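Local coordinates for protein soluble lytic murein transglycosylase (Escherichia coli, PDB 1QSA) that cleaves glycosidic bonds between N-acetylmuramic acid and N-acetylglucosamine in peptidoglycan, leaving a 1,6-anhydro bond in the muramic acid residue, at residues F575-P580 with Y587-L592; R560-N565 with I579-T584; E127-G132 with S144-S149; Y110-W113 with E119-W122. All blocks are in the same frame, centred on the assembly; numbering follows the deposited sequence.

Contact 1: residues F575-P580 with Y587-L592; sequences FVESIP and YVKNVL
Lys589 and Val588 on helix 582-601 meet Val576 and Glu577 of helix 572-578 and Ile579 just beyond them; the two helices are consecutive in the lysozyme-like transglycosylase region. The lysine can be followed outward. From CB it turns so that CG lies beside its own backbone N (chi1 -70°), and from there the chain runs fully extended. CG rests on Val576 CG1 at 3.8 Å. Further out, CE passes the same methyl, Val576 CG1, at 4.1 Å and comes within 3.2 Å of Glu577 OE1. NZ then closes a salt bridge. Glu577 bends at chi2 to bring its carboxylate across to this amine, although its CB points away from helix 582-601. Glu577 OE1 also takes a bond from Tyr352 OH and OE2 pairs with Arg293, so the buried carboxylate joins this region to helices 351-359 and 285-298. Away from the ion pair the contact is apolar: Val588 CG1 meets Val576 CG2 at 4.1 Å, and Val588 CG2 meets Ile579 CD1. One residue earlier, Tyr587 OH is bonded to Glu478, the predicted active-site residue. In the salt bridge, Lys589 NZ reaches Glu577 OE1 at 2.7 Å from the syn side, 17° out of the carboxylate plane.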
loop_
_atom_site.group_PDB
_atom_site.type_symbol
_atom_site.label_atom_id
_atom_site.label_comp_id
_atom_site.label_asym_id
_atom_site.label_seq_id
_atom_site.Cartn_x
_atom_site.Cartn_y
_atom_site.Cartn_z
ATOM N N PHE A 575 -17.111 -13.807 11.401
ATOM C CA PHE A 575 -17.469 -12.492 10.861
ATOM C C PHE A 575 -16.205 -11.762 10.343
ATOM O O PHE A 575 -16.200 -11.243 9.238
ATOM C CB PHE A 575 -18.201 -11.636 11.887
ATOM C CG PHE A 575 -18.681 -10.332 11.330
ATOM C CD1 PHE A 575 -19.891 -10.253 10.640
ATOM C CD2 PHE A 575 -17.884 -9.194 11.414
ATOM C CE1 PHE A 575 -20.286 -9.048 10.038
ATOM C CE2 PHE A 575 -18.266 -7.993 10.820
ATOM C CZ PHE A 575 -19.472 -7.930 10.130
ATOM N N VAL A 576 -15.122 -11.787 11.118
ATOM C CA VAL A 576 -13.878 -11.136 10.686
ATOM C C VAL A 576 -13.334 -11.783 9.406
ATOM O O VAL A 576 -13.028 -11.094 8.425
ATOM C CB VAL A 576 -12.787 -11.231 11.787
ATOM C CG1 VAL A 576 -11.408 -10.760 11.242
ATOM C CG2 VAL A 576 -13.183 -10.380 12.983
ATOM N N GLU A 577 -13.269 -13.113 9.396
ATOM C CA GLU A 577 -12.714 -13.827 8.253
ATOM C C GLU A 577 -13.532 -13.705 6.973
ATOM O O GLU A 577 -12.975 -13.757 5.872
ATOM C CB GLU A 577 -12.492 -15.308 8.592
ATOM C CG GLU A 577 -11.626 -16.016 7.555
ATOM C CD GLU A 577 -10.277 -15.341 7.383
ATOM O OE1 GLU A 577 -9.591 -15.119 8.388
ATOM O OE2 GLU A 577 -9.896 -15.009 6.249
ATOM N N SER A 578 -14.846 -13.542 7.116
ATOM C CA SER A 578 -15.739 -13.443 5.967
ATOM C C SER A 578 -15.948 -12.029 5.422
ATOM O O SER A 578 -16.652 -11.845 4.425
ATOM C CB SER A 578 -17.090 -14.121 6.258
ATOM O OG SER A 578 -17.756 -13.504 7.341
ATOM N N ILE A 579 -15.354 -11.027 6.061
ATOM C CA ILE A 579 -15.453 -9.649 5.547
ATOM C C ILE A 579 -14.977 -9.746 4.083
ATOM O O ILE A 579 -13.874 -10.204 3.805
ATOM C CB ILE A 579 -14.563 -8.699 6.359
ATOM C CG1 ILE A 579 -15.242 -8.416 7.712
ATOM C CG2 ILE A 579 -14.325 -7.400 5.577
ATOM C CD1 ILE A 579 -14.375 -7.630 8.719
ATOM N N PRO A 580 -15.829 -9.337 3.133
ATOM C CA PRO A 580 -15.484 -9.424 1.708
ATOM C C PRO A 580 -14.394 -8.543 1.122
ATOM O O PRO A 580 -13.886 -8.854 0.050
ATOM C CB PRO A 580 -16.829 -9.237 1.009
ATOM C CG PRO A 580 -17.582 -8.361 1.932
ATOM C CD PRO A 580 -17.206 -8.841 3.326
ATOM N N TYR A 587 -7.186 -5.182 7.945
ATOM C CA TYR A 587 -7.170 -4.034 8.859
ATOM C C TYR A 587 -7.710 -4.451 10.238
ATOM O O TYR A 587 -7.099 -4.162 11.274
ATOM C CB TYR A 587 -8.048 -2.930 8.257
ATOM C CG TYR A 587 -8.114 -1.635 9.038
ATOM C CD1 TYR A 587 -9.070 -1.443 10.035
ATOM C CD2 TYR A 587 -7.247 -0.586 8.749
ATOM C CE1 TYR A 587 -9.167 -0.236 10.729
ATOM C CE2 TYR A 587 -7.332 0.635 9.434
ATOM C CZ TYR A 587 -8.296 0.800 10.420
ATOM O OH TYR A 587 -8.427 1.996 11.076
ATOM N N VAL A 588 -8.857 -5.130 10.247
ATOM C CA VAL A 588 -9.491 -5.557 11.494
ATOM C C VAL A 588 -8.585 -6.524 12.260
ATOM O O VAL A 588 -8.396 -6.369 13.465
ATOM C CB VAL A 588 -10.885 -6.163 11.229
ATOM C CG1 VAL A 588 -11.478 -6.720 12.508
ATOM C CG2 VAL A 588 -11.799 -5.071 10.670
ATOM N N LYS A 589 -8.004 -7.483 11.545
ATOM C CA LYS A 589 -7.093 -8.447 12.164
ATOM C C LYS A 589 -5.907 -7.723 12.798
ATOM O O LYS A 589 -5.552 -7.985 13.947
ATOM C CB LYS A 589 -6.602 -9.451 11.123
ATOM C CG LYS A 589 -7.689 -10.415 10.659
ATOM C CD LYS A 589 -7.152 -11.364 9.617
ATOM C CE LYS A 589 -8.217 -12.365 9.183
ATOM N NZ LYS A 589 -7.685 -13.235 8.066
ATOM N N ASN A 590 -5.307 -6.804 12.053
ATOM C CA ASN A 590 -4.176 -6.046 12.579
ATOM C C ASN A 590 -4.559 -5.230 13.815
ATOM O O ASN A 590 -3.889 -5.280 14.834
ATOM C CB ASN A 590 -3.627 -5.078 11.521
ATOM C CG ASN A 590 -2.790 -5.768 10.468
ATOM O OD1 ASN A 590 -2.437 -6.950 10.595
ATOM N ND2 ASN A 590 -2.435 -5.022 9.428
ATOM N N VAL A 591 -5.644 -4.473 13.718
ATOM C CA VAL A 591 -6.031 -3.613 14.832
ATOM C C VAL A 591 -6.310 -4.394 16.122
ATOM O O VAL A 591 -5.891 -3.974 17.205
ATOM C CB VAL A 591 -7.203 -2.682 14.434
ATOM C CG1 VAL A 591 -7.732 -1.928 15.658
ATOM C CG2 VAL A 591 -6.733 -1.689 13.350
ATOM N N LEU A 592 -6.969 -5.549 16.000
ATOM C CA LEU A 592 -7.249 -6.382 17.168
ATOM C C LEU A 592 -5.943 -6.937 17.757
ATOM O O LEU A 592 -5.767 -6.907 18.981
ATOM C CB LEU A 592 -8.215 -7.516 16.818
ATOM C CG LEU A 592 -9.620 -7.044 16.404
ATOM C CD1 LEU A 592 -10.430 -8.257 15.956
ATOM C CD2 LEU A 592 -10.321 -6.301 17.514
#

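Contact 2: residues R560-N565 with I579-T584; sequences RTWLGN and IPFSET
The indole of Trp562 lies against Ile579, Pro580, Phe581 and Thr584, and no hydrogen bond crosses between the segments. Two CH-pi contacts share one face of the indole. Pro580 CD sits 3.7 Å from the centroid of the five-membered ring of Trp562, 16° off the normal, while Ile579 CG2 stands 4.0 Å from the centroid of its six-membered ring. It is the isoleucine branch held anti to the backbone N, CG2, that lies over the tryptophan. Packing is tight over the pyrrole side, where Pro580 CG comes to 3.2 Å from Trp562 NE1. An aromatic pair extends the contact at the rim of the benzo ring. Here the edge of Trp562 points at the face of Phe581 in a T-shaped arrangement, planes at 87° and ring centroids 5.1 Å apart, with Trp562 CZ2 3.6 Å from Phe581 CD2. Structurally, helix 556-566 of the transglycosylase domain, whose fold is related to lysozyme, packs on the turn that leads into helix 582-601, and Phe581 holds the N-cap position of that helix. Simple apolar packing adds Thr584, whose CG2 touches Trp562 CZ3 at 3.8 Å near the plane of the indole. The hydroxyl of the same threonine, OG1, is hydrogen-bonded to Asn553 OD1 in helix 545-554.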
loop_
_atom_site.group_PDB
_atom_site.type_symbol
_atom_site.label_atom_id
_atom_site.label_comp_id
_atom_site.label_asym_id
_atom_site.label_seq_id
_atom_site.Cartn_x
_atom_site.Cartn_y
_atom_site.Cartn_z
ATOM N N ARG A 560 -22.989 -2.126 8.026
ATOM C CA ARG A 560 -24.417 -2.465 8.131
ATOM C C ARG A 560 -24.779 -3.556 7.116
ATOM O O ARG A 560 -25.473 -4.520 7.446
ATOM C CB ARG A 560 -25.279 -1.226 7.889
ATOM C CG ARG A 560 -25.250 -0.234 9.037
ATOM C CD ARG A 560 -26.312 0.850 8.856
ATOM N NE ARG A 560 -25.994 1.814 7.800
ATOM C CZ ARG A 560 -25.301 2.939 7.996
ATOM N NH1 ARG A 560 -24.799 3.219 9.185
ATOM N NH2 ARG A 560 -25.067 3.763 6.990
ATOM N N THR A 561 -24.306 -3.396 5.884
ATOM C CA THR A 561 -24.541 -4.385 4.827
ATOM C C THR A 561 -23.975 -5.756 5.218
ATOM O O THR A 561 -24.649 -6.781 5.112
ATOM C CB THR A 561 -23.912 -3.916 3.497
ATOM O OG1 THR A 561 -24.603 -2.743 3.055
ATOM C CG2 THR A 561 -24.008 -4.989 2.420
ATOM N N TRP A 562 -22.731 -5.779 5.680
ATOM C CA TRP A 562 -22.116 -7.028 6.093
ATOM C C TRP A 562 -22.881 -7.720 7.222
ATOM O O TRP A 562 -23.074 -8.940 7.197
ATOM C CB TRP A 562 -20.666 -6.769 6.493
ATOM C CG TRP A 562 -19.838 -6.304 5.325
ATOM C CD1 TRP A 562 -20.143 -6.439 3.993
ATOM C CD2 TRP A 562 -18.584 -5.610 5.385
ATOM N NE1 TRP A 562 -19.151 -5.871 3.222
ATOM C CE2 TRP A 562 -18.187 -5.350 4.049
ATOM C CE3 TRP A 562 -17.753 -5.177 6.435
ATOM C CZ2 TRP A 562 -17.000 -4.673 3.735
ATOM C CZ3 TRP A 562 -16.560 -4.501 6.115
ATOM C CH2 TRP A 562 -16.204 -4.260 4.775
ATOM N N LEU A 563 -23.371 -6.932 8.179
ATOM C CA LEU A 563 -24.132 -7.498 9.289
ATOM C C LEU A 563 -25.487 -8.023 8.814
ATOM O O LEU A 563 -25.986 -9.022 9.329
ATOM C CB LEU A 563 -24.284 -6.475 10.418
ATOM C CG LEU A 563 -23.049 -6.382 11.322
ATOM C CD1 LEU A 563 -23.129 -5.143 12.226
ATOM C CD2 LEU A 563 -22.947 -7.671 12.148
ATOM N N GLY A 564 -26.037 -7.380 7.783
ATOM C CA GLY A 564 -27.304 -7.820 7.214
ATOM C C GLY A 564 -27.109 -9.145 6.482
ATOM O O GLY A 564 -28.025 -9.973 6.429
ATOM N N ASN A 565 -25.900 -9.358 5.965
ATOM C CA ASN A 565 -25.552 -10.584 5.241
ATOM C C ASN A 565 -25.399 -11.788 6.178
ATOM O O ASN A 565 -25.994 -12.833 5.938
ATOM C CB ASN A 565 -24.250 -10.397 4.446
ATOM C CG ASN A 565 -24.382 -9.415 3.283
ATOM O OD1 ASN A 565 -25.486 -9.064 2.861
ATOM N ND2 ASN A 565 -23.238 -8.988 2.741
ATOM N N ILE A 579 -15.354 -11.027 6.061
ATOM C CA ILE A 579 -15.453 -9.649 5.547
ATOM C C ILE A 579 -14.977 -9.746 4.083
ATOM O O ILE A 579 -13.874 -10.204 3.805
ATOM C CB ILE A 579 -14.563 -8.699 6.359
ATOM C CG1 ILE A 579 -15.242 -8.416 7.712
ATOM C CG2 ILE A 579 -14.325 -7.400 5.577
ATOM C CD1 ILE A 579 -14.375 -7.630 8.719
ATOM N N PRO A 580 -15.829 -9.337 3.133
ATOM C CA PRO A 580 -15.484 -9.424 1.708
ATOM C C PRO A 580 -14.394 -8.543 1.122
ATOM O O PRO A 580 -13.886 -8.854 0.050
ATOM C CB PRO A 580 -16.829 -9.237 1.009
ATOM C CG PRO A 580 -17.582 -8.361 1.932
ATOM C CD PRO A 580 -17.206 -8.841 3.326
ATOM N N PHE A 581 -14.064 -7.440 1.787
ATOM C CA PHE A 581 -13.004 -6.552 1.320
ATOM C C PHE A 581 -11.710 -7.026 1.975
ATOM O O PHE A 581 -11.582 -6.950 3.197
ATOM C CB PHE A 581 -13.247 -5.108 1.767
ATOM C CG PHE A 581 -14.389 -4.424 1.079
ATOM C CD1 PHE A 581 -15.172 -5.084 0.131
ATOM C CD2 PHE A 581 -14.684 -3.097 1.397
ATOM C CE1 PHE A 581 -16.244 -4.425 -0.488
ATOM C CE2 PHE A 581 -15.739 -2.434 0.794
ATOM C CZ PHE A 581 -16.521 -3.103 -0.154
ATOM N N SER A 582 -10.757 -7.499 1.176
ATOM C CA SER A 582 -9.492 -7.986 1.727
ATOM C C SER A 582 -8.761 -6.944 2.569
ATOM O O SER A 582 -8.177 -7.289 3.594
ATOM C CB SER A 582 -8.572 -8.502 0.612
ATOM O OG SER A 582 -8.353 -7.510 -0.368
ATOM N N GLU A 583 -8.796 -5.676 2.140
ATOM C CA GLU A 583 -8.127 -4.609 2.890
ATOM C C GLU A 583 -8.728 -4.443 4.287
ATOM O O GLU A 583 -8.001 -4.337 5.273
ATOM C CB GLU A 583 -8.210 -3.260 2.158
ATOM C CG GLU A 583 -7.628 -2.085 2.982
ATOM C CD GLU A 583 -7.952 -0.700 2.404
ATOM O OE1 GLU A 583 -8.217 -0.596 1.183
ATOM O OE2 GLU A 583 -7.932 0.296 3.173
ATOM N N THR A 584 -10.053 -4.424 4.365
ATOM C CA THR A 584 -10.740 -4.246 5.649
ATOM C C THR A 584 -10.562 -5.466 6.555
ATOM O O THR A 584 -10.445 -5.340 7.775
ATOM C CB THR A 584 -12.224 -3.945 5.422
ATOM O OG1 THR A 584 -12.335 -2.859 4.484
ATOM C CG2 THR A 584 -12.901 -3.545 6.737
#

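Contact 3: residues E127-G132 with S144-S149; sequences ELWLTG and SVWRAS. With SO4 (sulfate ion), chain M.
Trp146 O is gripped twice by one residue: Ser149 OG donates to it at 2.6 Å, and Ser149 N adds a longer bond of 3.3 Å to the same oxygen. The hydroxyl approaches tilted 20° from the carbonyl plane, and Ser149 OG is in turn bonded to Lys151 N, which fixes the rotation of the hydroxyl. Across the contact, the Trp146 side chain meets Trp129 in an edge-to-face pair. The outer edge of the Trp146 six-membered ring is directed at the five-membered ring of Trp129, with planes at 79° and centroids 5.0 Å apart. Trp146 CZ3 is the leading atom, 3.4 Å from Trp129 CG and 3.5 Å from Trp129 CB. Trp146 has CG anti to its own N (chi1 174°), which carries the indole away from its helix toward Trp129. The Trp129 ring has further partners: NE1 bonds to Ala156 O, Arg160 makes a cation-pi contact, and Phe143 packs edge-to-face. Away from the tryptophans, Arg147 reaches out extended, and its NH2 donates to sulfate O3 at 2.9 Å near the guanidinium plane; Ala182 N also holds this ion. In the alpha-superhelix, the tryptophan pair joins the end of helix 118-129 to helix 138-148, with helix 154-166 supplying Ala156 and Arg160.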
loop_
_atom_site.group_PDB
_atom_site.type_symbol
_atom_site.label_atom_id
_atom_site.label_comp_id
_atom_site.label_asym_id
_atom_site.label_seq_id
_atom_site.Cartn_x
_atom_site.Cartn_y
_atom_site.Cartn_z
ATOM N N GLU A 127 12.754 -1.399 -23.160
ATOM C CA GLU A 127 12.537 -1.706 -21.753
ATOM C C GLU A 127 11.490 -0.759 -21.136
ATOM O O GLU A 127 10.656 -1.179 -20.339
ATOM C CB GLU A 127 13.859 -1.609 -20.996
ATOM C CG GLU A 127 13.779 -2.055 -19.547
ATOM C CD GLU A 127 15.143 -2.121 -18.881
ATOM O OE1 GLU A 127 16.134 -2.472 -19.567
ATOM O OE2 GLU A 127 15.223 -1.822 -17.669
ATOM N N LEU A 128 11.546 0.510 -21.523
ATOM C CA LEU A 128 10.615 1.526 -21.031
ATOM C C LEU A 128 9.221 1.362 -21.658
ATOM O O LEU A 128 8.205 1.754 -21.078
ATOM C CB LEU A 128 11.174 2.929 -21.345
ATOM C CG LEU A 128 12.389 3.393 -20.522
ATOM C CD1 LEU A 128 13.099 4.578 -21.193
ATOM C CD2 LEU A 128 11.945 3.745 -19.103
ATOM N N TRP A 129 9.194 0.783 -22.852
ATOM C CA TRP A 129 7.966 0.582 -23.604
ATOM C C TRP A 129 7.107 -0.569 -23.106
ATOM O O TRP A 129 5.885 -0.467 -23.082
ATOM C CB TRP A 129 8.333 0.326 -25.072
ATOM C CG TRP A 129 7.189 -0.020 -25.988
ATOM C CD1 TRP A 129 6.814 -1.275 -26.413
ATOM C CD2 TRP A 129 6.328 0.905 -26.661
ATOM N NE1 TRP A 129 5.779 -1.176 -27.311
ATOM C CE2 TRP A 129 5.457 0.146 -27.483
ATOM C CE3 TRP A 129 6.207 2.305 -26.655
ATOM C CZ2 TRP A 129 4.481 0.739 -28.288
ATOM C CZ3 TRP A 129 5.234 2.898 -27.456
ATOM C CH2 TRP A 129 4.380 2.110 -28.263
ATOM N N LEU A 130 7.751 -1.661 -22.722
ATOM C CA LEU A 130 7.036 -2.864 -22.313
ATOM C C LEU A 130 6.384 -2.843 -20.943
ATOM O O LEU A 130 6.757 -3.579 -20.023
ATOM C CB LEU A 130 7.919 -4.104 -22.522
ATOM C CG LEU A 130 8.250 -4.366 -24.004
ATOM C CD1 LEU A 130 9.340 -5.407 -24.122
ATOM C CD2 LEU A 130 7.005 -4.799 -24.782
ATOM N N THR A 131 5.341 -2.026 -20.862
ATOM C CA THR A 131 4.534 -1.858 -19.651
ATOM C C THR A 131 3.162 -1.324 -20.058
ATOM O O THR A 131 3.034 -0.576 -21.038
ATOM C CB THR A 131 5.177 -0.880 -18.638
ATOM O OG1 THR A 131 4.323 -0.761 -17.490
ATOM C CG2 THR A 131 5.387 0.503 -19.249
ATOM N N GLY A 132 2.136 -1.759 -19.330
ATOM C CA GLY A 132 0.776 -1.306 -19.584
ATOM C C GLY A 132 0.513 0.046 -18.937
ATOM O O GLY A 132 -0.528 0.661 -19.161
ATOM N N SER A 144 8.892 7.764 -30.311
ATOM C CA SER A 144 8.679 8.267 -31.670
ATOM C C SER A 144 9.892 8.009 -32.564
ATOM O O SER A 144 9.747 7.447 -33.654
ATOM C CB SER A 144 8.358 9.761 -31.639
ATOM O OG SER A 144 8.053 10.224 -32.940
ATOM N N VAL A 145 11.090 8.396 -32.119
ATOM C CA VAL A 145 12.286 8.170 -32.945
ATOM C C VAL A 145 12.616 6.685 -33.059
ATOM O O VAL A 145 13.112 6.227 -34.100
ATOM C CB VAL A 145 13.538 8.996 -32.473
ATOM C CG1 VAL A 145 13.253 10.495 -32.587
ATOM C CG2 VAL A 145 13.960 8.626 -31.051
ATOM N N TRP A 146 12.302 5.922 -32.010
ATOM C CA TRP A 146 12.542 4.483 -31.994
ATOM C C TRP A 146 11.729 3.843 -33.112
ATOM O O TRP A 146 12.262 3.073 -33.916
ATOM C CB TRP A 146 12.146 3.897 -30.635
ATOM C CG TRP A 146 12.218 2.398 -30.515
ATOM C CD1 TRP A 146 13.129 1.552 -31.095
ATOM C CD2 TRP A 146 11.343 1.571 -29.737
ATOM N NE1 TRP A 146 12.874 0.253 -30.720
ATOM C CE2 TRP A 146 11.784 0.237 -29.887
ATOM C CE3 TRP A 146 10.230 1.833 -28.923
ATOM C CZ2 TRP A 146 11.152 -0.838 -29.249
ATOM C CZ3 TRP A 146 9.602 0.766 -28.291
ATOM C CH2 TRP A 146 10.069 -0.555 -28.458
ATOM N N ARG A 147 10.450 4.191 -33.184
ATOM C CA ARG A 147 9.588 3.656 -34.227
ATOM C C ARG A 147 10.035 4.153 -35.615
ATOM O O ARG A 147 10.050 3.390 -36.577
ATOM C CB ARG A 147 8.126 4.043 -33.969
ATOM C CG ARG A 147 7.155 3.522 -35.027
ATOM C CD ARG A 147 5.715 3.827 -34.644
ATOM N NE ARG A 147 4.775 3.315 -35.643
ATOM C CZ ARG A 147 3.452 3.336 -35.512
ATOM N NH1 ARG A 147 2.883 3.825 -34.413
ATOM N NH2 ARG A 147 2.687 2.853 -36.486
ATOM N N ALA A 148 10.438 5.415 -35.702
ATOM C CA ALA A 148 10.874 5.995 -36.970
ATOM C C ALA A 148 12.139 5.344 -37.535
ATOM O O ALA A 148 12.367 5.392 -38.744
ATOM C CB ALA A 148 11.081 7.500 -36.820
ATOM N N SER A 149 12.929 4.713 -36.669
ATOM C CA SER A 149 14.177 4.062 -37.072
ATOM C C SER A 149 13.979 2.749 -37.823
ATOM O O SER A 149 14.909 2.259 -38.467
ATOM C CB SER A 149 15.029 3.755 -35.844
ATOM O OG SER A 149 14.505 2.630 -35.160
HETATM S S SO4 M . 3.866 1.665 -40.140
HETATM O O1 SO4 M . 4.326 0.285 -39.888
HETATM O O2 SO4 M . 2.419 1.663 -40.428
HETATM O O3 SO4 M . 4.143 2.509 -38.958
HETATM O O4 SO4 M . 4.586 2.218 -41.308
#

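Contact 4: residues Y110-W113 with E119-W122. With SO4 (sulfate ion), chain F.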
loop_
_atom_site.group_PDB
_atom_site.type_symbol
_atom_site.label_atom_id
_atom_site.label_comp_id
_atom_site.label_asym_id
_atom_site.label_seq_id
_atom_site.Cartn_x
_atom_site.Cartn_y
_atom_site.Cartn_z
ATOM N N TYR A 110 17.050 9.139 -24.938
ATOM C CA TYR A 110 16.865 10.058 -26.064
ATOM C C TYR A 110 18.222 10.763 -26.292
ATOM O O TYR A 110 18.623 11.004 -27.436
ATOM C CB TYR A 110 15.772 11.085 -25.773
ATOM C CG TYR A 110 15.402 11.934 -26.966
ATOM C CD1 TYR A 110 14.696 11.393 -28.047
ATOM C CD2 TYR A 110 15.731 13.287 -27.006
ATOM C CE1 TYR A 110 14.324 12.179 -29.132
ATOM C CE2 TYR A 110 15.362 14.088 -28.090
ATOM C CZ TYR A 110 14.658 13.527 -29.147
ATOM O OH TYR A 110 14.285 14.332 -30.209
ATOM N N ALA A 111 18.947 11.054 -25.206
ATOM C CA ALA A 111 20.276 11.679 -25.334
ATOM C C ALA A 111 21.224 10.725 -26.076
ATOM O O ALA A 111 22.075 11.171 -26.853
ATOM C CB ALA A 111 20.848 12.026 -23.964
ATOM N N LYS A 112 21.105 9.426 -25.800
ATOM C CA LYS A 112 21.928 8.412 -26.473
ATOM C C LYS A 112 21.652 8.451 -27.981
ATOM O O LYS A 112 22.586 8.465 -28.775
ATOM C CB LYS A 112 21.636 7.021 -25.894
ATOM C CG LYS A 112 22.284 6.770 -24.533
ATOM C CD LYS A 112 23.774 6.481 -24.673
ATOM C CE LYS A 112 24.449 6.255 -23.321
ATOM N NZ LYS A 112 25.833 5.703 -23.490
ATOM N N TRP A 113 20.380 8.514 -28.375
ATOM C CA TRP A 113 20.042 8.588 -29.801
ATOM C C TRP A 113 20.635 9.849 -30.447
ATOM O O TRP A 113 21.200 9.798 -31.555
ATOM C CB TRP A 113 18.522 8.591 -29.995
ATOM C CG TRP A 113 18.118 8.853 -31.415
ATOM C CD1 TRP A 113 18.229 7.992 -32.478
ATOM C CD2 TRP A 113 17.563 10.065 -31.934
ATOM N NE1 TRP A 113 17.773 8.605 -33.623
ATOM C CE2 TRP A 113 17.358 9.874 -33.317
ATOM C CE3 TRP A 113 17.219 11.296 -31.364
ATOM C CZ2 TRP A 113 16.817 10.876 -34.144
ATOM C CZ3 TRP A 113 16.685 12.297 -32.181
ATOM C CH2 TRP A 113 16.489 12.076 -33.559
ATOM N N GLU A 119 21.590 2.031 -31.219
ATOM C CA GLU A 119 21.387 0.660 -30.743
ATOM C C GLU A 119 21.120 0.636 -29.237
ATOM O O GLU A 119 20.194 -0.037 -28.760
ATOM C CB GLU A 119 22.595 -0.223 -31.105
ATOM C CG GLU A 119 22.470 -1.661 -30.643
ATOM C CD GLU A 119 23.658 -2.544 -31.033
ATOM O OE1 GLU A 119 24.774 -2.020 -31.272
ATOM O OE2 GLU A 119 23.468 -3.779 -31.074
ATOM N N GLU A 120 21.889 1.424 -28.494
ATOM C CA GLU A 120 21.719 1.500 -27.049
ATOM C C GLU A 120 20.403 2.211 -26.699
ATOM O O GLU A 120 19.688 1.816 -25.766
ATOM C CB GLU A 120 22.908 2.229 -26.427
ATOM C CG GLU A 120 22.852 2.242 -24.929
ATOM C CD GLU A 120 24.059 2.881 -24.261
ATOM O OE1 GLU A 120 25.008 3.353 -24.942
ATOM O OE2 GLU A 120 24.044 2.905 -23.015
ATOM N N ALA A 121 20.078 3.241 -27.473
ATOM C CA ALA A 121 18.844 4.000 -27.266
ATOM C C ALA A 121 17.625 3.084 -27.427
ATOM O O ALA A 121 16.691 3.156 -26.629
ATOM C CB ALA A 121 18.766 5.152 -28.250
ATOM N N TRP A 122 17.655 2.210 -28.436
ATOM C CA TRP A 122 16.539 1.297 -28.697
ATOM C C TRP A 122 16.394 0.216 -27.626
ATOM O O TRP A 122 15.268 -0.200 -27.313
ATOM C CB TRP A 122 16.666 0.670 -30.089
ATOM C CG TRP A 122 16.816 1.653 -31.231
ATOM C CD1 TRP A 122 17.377 1.388 -32.455
ATOM C CD2 TRP A 122 16.436 3.046 -31.263
ATOM N NE1 TRP A 122 17.369 2.513 -33.235
ATOM C CE2 TRP A 122 16.802 3.546 -32.533
ATOM C CE3 TRP A 122 15.830 3.917 -30.343
ATOM C CZ2 TRP A 122 16.587 4.879 -32.909
ATOM C CZ3 TRP A 122 15.617 5.245 -30.719
ATOM C CH2 TRP A 122 15.994 5.713 -31.991
HETATM S S SO4 F . 18.735 6.156 -36.783
HETATM O O1 SO4 F . 17.859 5.402 -37.707
HETATM O O2 SO4 F . 17.871 6.913 -35.850
HETATM O O3 SO4 F . 19.611 5.213 -36.056
HETATM O O4 SO4 F . 19.567 7.101 -37.551
HETATM O O HOH W 1 26.253 3.253 -21.324
#
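Two tryptophans come unusually close here: Trp113 CD1 lies 3.2 Å from Trp122 CH2. Their planes are inclined at only 32°, with centroids of the Trp113 five-membered and Trp122 six-membered rings 5.0 Å apart, and the two indoles meet at a slant. Trp113 NE1 donates to sulfate O2 at 2.8 Å, with the oxygen near the plane of the indole and the N-H fairly straight on it at 160°. The same sulfate O2 sits at the edge of Trp122, beyond its CZ2. Between the rings and the charged end, Ala121 fills the close approach of the two helices; its CB lies 3.9 Å from Trp113 CB and 3.7 Å from Trp113 N. Such a small side chain suits consecutive helices 102-114 and 118-129 of the alpha-superhelix, joined by a short turn and packed closely at this point. Beyond Ala121, Lys112 bends at chi2 (-77°) to bring NZ to Glu120 OE1 at 2.9 Å. The amine approaches from above the carboxylate plane, and a water accepts from Lys112 NZ and donates to Glu120 OE2 at 2.8 Å, bridging the pair a second time. An ion pair with a water thus links the helices directly; in the crystal the sulfate, probably taken from the crystallisation liquor, also bridges Trp113 NE1 to Ser118 OG. The indole N-H and the serine hydroxyl give the anion neutral hydrogen-bonding partners.

Contacts 1 and 2 form one region around helix 582-601: their centres are 9 Å apart, they share Ile579 and Pro580, and Phe575 CE1 touches Leu563 CD2 at 3.7 Å. The side chains of Val588 and Thr584 each lie about 10 Å from that of Glu478, the predicted active-site residue. Contacts 3 and 4 form a second region on helix 118-129, with centres 11 Å apart; Trp122 CZ3 lies 3.4 Å from Trp146 CA, and the rings of Trp122 and Trp146 meet with planes about 30° apart. This second region lies in the superhelix, away from the active site; the centres of contacts 1 and 3 are about 44 Å apart and their nearest atoms about 25 Å.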